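Local coordinates for protein glycoside Hydrolase Family 43_12 (Metagenome, PDB 7JVH) that probably hydrolyses glycosidic bonds of xylose- or arabinose-containing plant polysaccharides or oligosaccharides, as a GH43 subfamily 12 enzyme from a capybara gut metagenome, at residues H436-H440 / I441-A445. Numbering follows the deposited sequence.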
# COMPACT_ATOMS: atom_id res chain seq x y z
N HIS A 436 -2.43 8.23 7.96
CA HIS A 436 -3.35 7.12 7.88
C HIS A 436 -3.79 7.09 6.43
O HIS A 436 -4.13 8.13 5.87
CB HIS A 436 -4.54 7.38 8.80
CG HIS A 436 -5.49 6.23 8.91
ND1 HIS A 436 -6.33 5.86 7.89
CD2 HIS A 436 -5.72 5.36 9.93
CE1 HIS A 436 -7.05 4.82 8.27
NE2 HIS A 436 -6.70 4.50 9.50
N ARG A 437 -3.78 5.89 5.83
CA ARG A 437 -4.20 5.72 4.45
C ARG A 437 -5.66 6.10 4.29
O ARG A 437 -6.48 5.85 5.18
CB ARG A 437 -4.01 4.26 4.03
CG ARG A 437 -2.56 3.82 3.93
CD ARG A 437 -2.51 2.31 3.90
NE ARG A 437 -1.18 1.72 3.73
CZ ARG A 437 -0.27 1.63 4.70
NH1 ARG A 437 -0.47 2.14 5.91
NH2 ARG A 437 0.88 1.02 4.46
N GLN A 438 -5.98 6.74 3.16
CA GLN A 438 -7.36 6.98 2.76
C GLN A 438 -7.91 5.63 2.30
O GLN A 438 -7.54 5.12 1.22
CB GLN A 438 -7.46 8.03 1.65
CG GLN A 438 -8.87 8.26 1.16
CD GLN A 438 -9.05 9.57 0.38
OE1 GLN A 438 -8.14 10.38 0.29
NE2 GLN A 438 -10.24 9.77 -0.16
N GLN A 439 -8.80 5.06 3.12
CA GLN A 439 -9.35 3.72 2.88
C GLN A 439 -10.68 3.74 2.15
O GLN A 439 -11.19 2.68 1.78
CB GLN A 439 -9.46 2.95 4.19
CG GLN A 439 -8.10 2.55 4.74
CD GLN A 439 -8.21 1.71 5.99
OE1 GLN A 439 -8.58 2.19 7.04
NE2 GLN A 439 -7.86 0.44 5.88
N HIS A 440 -11.22 4.93 1.91
CA HIS A 440 -12.54 5.12 1.32
C HIS A 440 -12.54 6.32 0.39
O HIS A 440 -11.74 7.27 0.58
CB HIS A 440 -13.58 5.40 2.43
CG HIS A 440 -13.65 4.33 3.46
ND1 HIS A 440 -12.74 4.24 4.49
CD2 HIS A 440 -14.51 3.30 3.63
CE1 HIS A 440 -13.04 3.20 5.25
NE2 HIS A 440 -14.12 2.62 4.75
N ILE A 441 -13.47 6.30 -0.56
CA ILE A 441 -13.69 7.44 -1.46
C ILE A 441 -14.37 8.56 -0.67
O ILE A 441 -14.01 9.73 -0.80
CB ILE A 441 -14.57 7.05 -2.67
CG1 ILE A 441 -13.98 5.85 -3.40
CG2 ILE A 441 -14.66 8.23 -3.63
CD1 ILE A 441 -14.88 5.31 -4.49
N LYS A 442 -15.36 8.18 0.14
CA LYS A 442 -16.07 9.11 1.02
C LYS A 442 -15.65 8.89 2.46
O LYS A 442 -15.85 7.82 3.01
CB LYS A 442 -17.57 8.89 0.91
CG LYS A 442 -18.20 9.49 -0.33
CD LYS A 442 -19.69 9.18 -0.36
CE LYS A 442 -20.34 9.83 -1.57
NZ LYS A 442 -21.81 9.51 -1.61
N TYR A 443 -15.05 9.92 3.06
CA TYR A 443 -14.63 9.84 4.45
C TYR A 443 -14.72 11.21 5.14
O TYR A 443 -14.89 12.25 4.51
CB TYR A 443 -13.23 9.20 4.61
CG TYR A 443 -12.04 10.12 4.45
CD1 TYR A 443 -11.50 10.78 5.56
CD2 TYR A 443 -11.44 10.31 3.21
CE1 TYR A 443 -10.42 11.62 5.43
CE2 TYR A 443 -10.34 11.13 3.08
CZ TYR A 443 -9.84 11.79 4.18
OH TYR A 443 -8.75 12.64 4.03
N THR A 444 -14.64 11.15 6.47
CA THR A 444 -14.71 12.28 7.35
C THR A 444 -13.71 11.95 8.44
O THR A 444 -13.69 10.84 8.95
CB THR A 444 -16.12 12.47 7.96
OG1 THR A 444 -17.07 12.68 6.92
CG2 THR A 444 -16.17 13.65 8.92
N ALA A 445 -12.86 12.93 8.76
CA ALA A 445 -11.82 12.76 9.75
C ALA A 445 -11.69 14.04 10.53
O ALA A 445 -12.01 15.13 10.02
CB ALA A 445 -10.51 12.42 9.05
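Gln438 and Tyr443 meet across a turn in which the backbone leaves strand 433-437, runs through a loop and enters strand 442-451, crossing from one sheet of the concanavalin A-like sandwich to the other. The Gln438 side chain reaches along the inside of this bend: with CG anti to the backbone N (chi1 177°) and an extended chain beyond, its amide arrives beside the Tyr443 ring. CD lies 3.4 Å from Tyr443 CE2, and NE2 sits at the ring edge, 3.6 Å from CD2 of Tyr443. The amide and ring planes are turned 67° apart, and the two side chains cross at about a right angle, a van der Waals contact without a hydrogen bond between them. What fixes the amide is polar: Gln438 NE2 donates to His440 O at 3.0 Å, in the carbonyl plane, with an N-H...O angle of 154°, while OE1 is hydrogen-bonded to the hydroxyl of Tyr526. Further round the bend, His440 CB packs 3.4 Å from Lys442 O, and the His440 imidazole is hydrogen-bonded to Tyr35 OH through ND1 and to Gly380 O through NE2. The Lys442 side chain leaves the bend, and NZ forms a salt bridge with Asp40. Replacing Gln438 with alanine is likely to leave the His440 carbonyl and the Tyr526 hydroxyl without this amide partner and to uncover part of the Tyr443 ring edge. With both ends of its amide engaged, Gln438 has little freedom to flip, so one buried side chain ties the loop carbonyl to strand 525-531 while packing against Tyr443 of the strand that follows.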